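Local coordinates for D-isomer specific 2-hydroxyacid dehydrogenase family protein (Desulfovibrio vulgaris, PDB 5TX7) that probably catalyses the NAD-dependent interconversion of D-2-hydroxyacids and 2-oxoacids, as an oxidoreductase of the D-isomer specific 2-hydroxyacid dehydrogenase family, at residues M172-Y177 and P185-F190; R3-D8 and V29-T34. All coordinates share one frame; numbering follows the deposited sequence.

Contact 1: residues M172-Y177 and P185-F190; sequences MNVIAY and PDYRPF
With CG anti to its backbone N (chi1 173°), Phe190 lays its ring along the strand 173-177, while Tyr187 holds CG in the crowded position between its backbone N and carbonyl carbon (chi1 61°), which turns its ring toward Val174. Val174, its own CG1 anti to N, wedges between the two side chains. Val174 CG1 meets the edge of the Phe190 ring in plane, 3.8 Å from Phe190 CD1, and also nears Tyr187 OH; its CG2 lies 3.9 Å from Tyr187 CE1, obliquely to that ring. Farther along, Ala176 CB comes within 3.9 Å of Phe190 CE1. Pro185 covers one face of each ring, through CG over Tyr187 and CD over Phe190, both offset toward the rim. The backbones are joined by Val174 N donating to Pro189 O at 3.3 Å; the donor stands 32° out of the carbonyl plane. Val174 O in turn receives a CA-H...O contact from Phe190 CA. Pro189, after a cis peptide bond, sets its CB and CG beside Asn173 OD1. Phe156, set between the first two glycines of a probable GxGxxG motif, meets the Phe190 ring and touches Ala176. Val174 and Phe190 thus form a parallel bridge that adds edge strand 190-192 to the sheet of the Rossmann-type NAD-binding domain.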
loop_
_atom_site.group_PDB
_atom_site.type_symbol
_atom_site.label_atom_id
_atom_site.label_comp_id
_atom_site.label_asym_id
_atom_site.label_seq_id
_atom_site.Cartn_x
_atom_site.Cartn_y
_atom_site.Cartn_z
ATOM N N MET A 172 11.117 8.601 -2.958
ATOM C CA MET A 172 10.552 9.924 -3.197
ATOM C C MET A 172 11.424 10.991 -2.539
ATOM O O MET A 172 12.064 10.747 -1.519
ATOM C CB MET A 172 9.132 10.045 -2.630
ATOM C CG MET A 172 8.166 8.981 -3.070
ATOM S SD MET A 172 6.495 9.131 -2.409
ATOM C CE MET A 172 5.928 10.471 -3.469
ATOM N N ASN A 173 11.422 12.178 -3.133
ATOM C CA ASN A 173 11.950 13.354 -2.488
ATOM C C ASN A 173 10.881 13.800 -1.531
ATOM O O ASN A 173 9.697 13.592 -1.795
ATOM C CB ASN A 173 12.212 14.465 -3.491
ATOM C CG ASN A 173 13.138 14.023 -4.596
ATOM O OD1 ASN A 173 14.300 13.818 -4.366
ATOM N ND2 ASN A 173 12.631 13.876 -5.793
ATOM N N VAL A 174 11.298 14.414 -0.430
ATOM C CA VAL A 174 10.389 14.889 0.599
ATOM C C VAL A 174 10.607 16.388 0.813
ATOM O O VAL A 174 11.737 16.865 0.889
ATOM C CB VAL A 174 10.592 14.134 1.920
ATOM C CG1 VAL A 174 9.599 14.590 2.969
ATOM C CG2 VAL A 174 10.468 12.630 1.696
ATOM N N ILE A 175 9.502 17.121 0.879
ATOM C CA ILE A 175 9.490 18.496 1.330
ATOM C C ILE A 175 8.362 18.665 2.333
ATOM O O ILE A 175 7.311 18.059 2.195
ATOM C CB ILE A 175 9.372 19.491 0.157
ATOM C CG1 ILE A 175 8.026 19.339 -0.584
ATOM C CG2 ILE A 175 10.551 19.299 -0.797
ATOM C CD1 ILE A 175 7.917 20.268 -1.775
ATOM N N ALA A 176 8.598 19.472 3.359
ATOM C CA ALA A 176 7.652 19.638 4.449
ATOM C C ALA A 176 7.366 21.100 4.716
ATOM O O ALA A 176 8.293 21.901 4.762
ATOM C CB ALA A 176 8.209 18.989 5.698
ATOM N N TYR A 177 6.082 21.440 4.865
ATOM C CA TYR A 177 5.668 22.718 5.432
ATOM C C TYR A 177 5.543 22.461 6.915
ATOM O O TYR A 177 4.636 21.762 7.358
ATOM C CB TYR A 177 4.344 23.233 4.843
ATOM C CG TYR A 177 3.838 24.491 5.531
ATOM C CD1 TYR A 177 4.584 25.663 5.492
ATOM C CD2 TYR A 177 2.625 24.502 6.251
ATOM C CE1 TYR A 177 4.158 26.823 6.135
ATOM C CE2 TYR A 177 2.187 25.656 6.907
ATOM C CZ TYR A 177 2.959 26.821 6.843
ATOM O OH TYR A 177 2.553 27.981 7.487
ATOM N N PRO A 185 15.025 15.653 9.743
ATOM C CA PRO A 185 15.156 14.197 9.785
ATOM C C PRO A 185 16.487 13.712 9.235
ATOM O O PRO A 185 17.230 14.485 8.619
ATOM C CB PRO A 185 14.013 13.719 8.907
ATOM C CG PRO A 185 13.819 14.810 7.934
ATOM C CD PRO A 185 14.190 16.085 8.610
ATOM N N ASP A 186 16.774 12.433 9.455
ATOM C CA ASP A 186 18.059 11.848 9.073
ATOM C C ASP A 186 17.936 11.092 7.744
ATOM O O ASP A 186 18.228 9.888 7.671
ATOM C CB ASP A 186 18.583 10.929 10.199
ATOM N N TYR A 187 17.469 11.795 6.705
ATOM C CA TYR A 187 17.411 11.248 5.343
ATOM C C TYR A 187 17.409 12.376 4.320
ATOM O O TYR A 187 16.967 13.491 4.601
ATOM C CB TYR A 187 16.207 10.310 5.136
ATOM C CG TYR A 187 14.844 10.960 5.326
ATOM C CD1 TYR A 187 14.297 11.780 4.346
ATOM C CD2 TYR A 187 14.098 10.751 6.497
ATOM C CE1 TYR A 187 13.074 12.395 4.529
ATOM C CE2 TYR A 187 12.867 11.350 6.674
ATOM C CZ TYR A 187 12.364 12.171 5.683
ATOM O OH TYR A 187 11.164 12.765 5.850
ATOM N N ARG A 188 17.896 12.072 3.126
ATOM C CA ARG A 188 17.909 13.018 2.027
ATOM C C ARG A 188 17.444 12.309 0.757
ATOM O O ARG A 188 17.581 11.096 0.670
ATOM C CB ARG A 188 19.325 13.574 1.871
ATOM C CG ARG A 188 19.800 14.408 3.060
ATOM C CD ARG A 188 18.943 15.662 3.274
ATOM N NE ARG A 188 19.474 16.508 4.338
ATOM C CZ ARG A 188 19.084 16.522 5.618
ATOM N NH1 ARG A 188 18.120 15.717 6.091
ATOM N NH2 ARG A 188 19.700 17.369 6.453
ATOM N N PRO A 189 16.875 13.017 -0.218
ATOM C CA PRO A 189 16.653 14.476 -0.204
ATOM C C PRO A 189 15.475 14.904 0.665
ATOM O O PRO A 189 14.401 14.305 0.596
ATOM C CB PRO A 189 16.344 14.802 -1.682
ATOM C CG PRO A 189 16.775 13.580 -2.436
ATOM C CD PRO A 189 16.470 12.448 -1.510
ATOM N N PHE A 190 15.713 15.907 1.505
ATOM C CA PHE A 190 14.685 16.506 2.336
ATOM C C PHE A 190 14.911 17.995 2.381
ATOM O O PHE A 190 16.051 18.432 2.397
ATOM C CB PHE A 190 14.727 15.965 3.758
ATOM C CG PHE A 190 13.793 16.682 4.686
ATOM C CD1 PHE A 190 12.451 16.352 4.716
ATOM C CD2 PHE A 190 14.247 17.716 5.500
ATOM C CE1 PHE A 190 11.566 17.027 5.554
ATOM C CE2 PHE A 190 13.373 18.392 6.341
ATOM C CZ PHE A 190 12.027 18.040 6.373
#

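Contact 2: residues R3-D8 and V29-T34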
loop_
_atom_site.group_PDB
_atom_site.type_symbol
_atom_site.label_atom_id
_atom_site.label_comp_id
_atom_site.label_asym_id
_atom_site.label_seq_id
_atom_site.Cartn_x
_atom_site.Cartn_y
_atom_site.Cartn_z
ATOM N N ARG A 3 -16.779 2.765 39.325
ATOM C CA ARG A 3 -17.770 2.479 38.302
ATOM C C ARG A 3 -17.361 3.222 37.045
ATOM O O ARG A 3 -17.202 4.439 37.080
ATOM C CB ARG A 3 -19.141 2.945 38.790
ATOM C CG ARG A 3 -20.281 1.950 38.583
ATOM C CD ARG A 3 -21.481 2.311 39.446
ATOM N NE ARG A 3 -21.202 2.099 40.870
ATOM C CZ ARG A 3 -21.648 2.849 41.888
ATOM N NH1 ARG A 3 -22.405 3.936 41.697
ATOM N NH2 ARG A 3 -21.309 2.507 43.135
ATOM N N ILE A 4 -17.174 2.484 35.949
ATOM C CA ILE A 4 -16.680 3.030 34.679
ATOM C C ILE A 4 -17.695 2.756 33.572
ATOM O O ILE A 4 -18.131 1.620 33.410
ATOM C CB ILE A 4 -15.326 2.392 34.272
ATOM C CG1 ILE A 4 -14.302 2.559 35.403
ATOM C CG2 ILE A 4 -14.784 3.063 33.036
ATOM C CD1 ILE A 4 -12.951 1.934 35.182
ATOM N N VAL A 5 -18.035 3.771 32.785
ATOM C CA VAL A 5 -18.991 3.604 31.684
ATOM C C VAL A 5 -18.392 4.080 30.356
ATOM O O VAL A 5 -17.934 5.227 30.249
ATOM C CB VAL A 5 -20.309 4.344 31.958
ATOM C CG1 VAL A 5 -21.298 4.156 30.816
ATOM C CG2 VAL A 5 -20.931 3.822 33.243
ATOM N N ALA A 6 -18.398 3.188 29.357
ATOM C CA ALA A 6 -18.050 3.548 27.977
ATOM C C ALA A 6 -19.347 3.779 27.182
ATOM O O ALA A 6 -20.157 2.855 26.995
ATOM C CB ALA A 6 -17.205 2.457 27.341
ATOM N N LEU A 7 -19.541 5.017 26.740
ATOM C CA LEU A 7 -20.774 5.418 26.068
ATOM C C LEU A 7 -20.806 5.036 24.587
ATOM O O LEU A 7 -21.880 4.884 24.024
ATOM C CB LEU A 7 -21.029 6.928 26.246
ATOM C CG LEU A 7 -21.262 7.389 27.689
ATOM C CD1 LEU A 7 -21.314 8.908 27.770
ATOM C CD2 LEU A 7 -22.535 6.781 28.282
ATOM N N ASP A 8 -19.647 4.896 23.955
ATOM C CA ASP A 8 -19.594 4.396 22.577
ATOM C C ASP A 8 -18.339 3.594 22.323
ATOM O O ASP A 8 -17.420 4.062 21.683
ATOM C CB ASP A 8 -19.763 5.539 21.549
ATOM C CG ASP A 8 -18.696 6.621 21.657
ATOM O OD1 ASP A 8 -18.153 6.838 22.764
ATOM O OD2 ASP A 8 -18.420 7.280 20.624
ATOM N N VAL A 29 -19.096 -0.930 32.308
ATOM C CA VAL A 29 -20.236 -1.189 31.438
ATOM C C VAL A 29 -19.902 -0.573 30.082
ATOM O O VAL A 29 -19.471 0.583 30.026
ATOM C CB VAL A 29 -21.532 -0.595 31.996
ATOM C CG1 VAL A 29 -22.690 -0.911 31.082
ATOM C CG2 VAL A 29 -21.841 -1.189 33.350
ATOM N N VAL A 30 -20.064 -1.341 29.004
ATOM C CA VAL A 30 -19.742 -0.869 27.661
ATOM C C VAL A 30 -20.992 -0.836 26.804
ATOM O O VAL A 30 -21.532 -1.874 26.473
ATOM C CB VAL A 30 -18.703 -1.774 26.974
ATOM C CG1 VAL A 30 -18.354 -1.218 25.589
ATOM C CG2 VAL A 30 -17.450 -1.924 27.835
ATOM N N HIS A 31 -21.445 0.367 26.456
ATOM C CA HIS A 31 -22.492 0.544 25.460
ATOM C C HIS A 31 -21.830 0.726 24.101
ATOM O O HIS A 31 -20.806 1.409 23.998
ATOM C CB HIS A 31 -23.354 1.758 25.759
ATOM C CG HIS A 31 -24.097 1.659 27.049
ATOM N ND1 HIS A 31 -23.657 2.257 28.207
ATOM C CD2 HIS A 31 -25.264 1.053 27.358
ATOM C CE1 HIS A 31 -24.508 2.012 29.182
ATOM N NE2 HIS A 31 -25.490 1.280 28.695
ATOM N N PRO A 32 -22.392 0.108 23.059
ATOM C CA PRO A 32 -21.752 0.188 21.758
ATOM C C PRO A 32 -21.807 1.585 21.167
ATOM O O PRO A 32 -20.864 2.018 20.507
ATOM C CB PRO A 32 -22.522 -0.834 20.908
ATOM C CG PRO A 32 -23.792 -1.064 21.590
ATOM C CD PRO A 32 -23.582 -0.761 23.051
ATOM N N ARG A 33 -22.926 2.256 21.391
ATOM C CA ARG A 33 -23.096 3.678 21.095
ATOM C C ARG A 33 -24.217 4.213 21.973
ATOM O O ARG A 33 -24.994 3.425 22.550
ATOM C CB ARG A 33 -23.436 3.890 19.624
ATOM C CG ARG A 33 -24.688 3.192 19.165
ATOM C CD ARG A 33 -24.723 3.009 17.644
ATOM N NE ARG A 33 -23.649 2.158 17.122
ATOM C CZ ARG A 33 -23.619 0.820 17.149
ATOM N NH1 ARG A 33 -24.592 0.110 17.714
ATOM N NH2 ARG A 33 -22.569 0.170 16.630
ATOM N N THR A 34 -24.308 5.538 22.068
ATOM C CA THR A 34 -25.329 6.183 22.876
ATOM C C THR A 34 -25.961 7.371 22.157
ATOM O O THR A 34 -25.280 8.351 21.902
ATOM C CB THR A 34 -24.752 6.616 24.228
ATOM O OG1 THR A 34 -24.377 5.455 24.973
ATOM C CG2 THR A 34 -25.790 7.388 25.044
#
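Three backbone hydrogen bonds, each donor nearly along the C=O axis, mark a parallel strand pair, the two strands of a beta-alpha-beta unit crossing over through helix 20-23. Val29 N donates to Ile4 O, Ala6 N to Val29 O, and His31 N to Ala6 O, each at 2.9 Å. A fourth bond follows past the strand ends: with OG1 anti to its carbonyl carbon (chi1 -65°), Thr34 donates through OG1 to Leu7 O at 2.7 Å, in the carbonyl plane and on a lone pair. The CA atoms of bridge partners Ala6 and Val30 are 4.7 Å apart, and their side chains share one face of the sheet, with Ala6 CB 4.2 Å from Val30 CG1. On the face carrying Val5 and Val29, Val5 CG1 reaches the His31 ring at its edge and in plane, 4.0 Å from His31 ND1. Beyond the strands, Asp8 CB packs 3.8 Å from Arg33 CA. Further partners hold the polar ends of these side chains. Asp8 carboxylate oxygens accept from Asn52 N and Lys53 N, whereas Arg33 NE forms a salt bridge with Asp135 of the second subunit. Arg42, from helix 39-43, donates through NH1 to Thr34 OG1, while that same OG1 gives its hydrogen to Leu7 O.

Contact 2 is complete before contact 1 begins along the chain, and the two lie on opposite sides of the chain's centre, with contact centres 43 Å apart and nearest atoms about 30 Å apart. They share no sheet. Contact 2 belongs to the five-stranded parallel sheet, where it pairs outermost strand 27-30 with 3-6; contact 1 belongs to the seven-stranded parallel sheet, where it pairs outermost strand 190-192 with 173-177. Each therefore secures an edge strand of a separate alpha/beta unit. This agrees with the two-domain plan of the family, in which the substrate-binding and NAD-binding domains flank the active-site cleft. Contact 2 also borders the second subunit, whereas contact 1 does not.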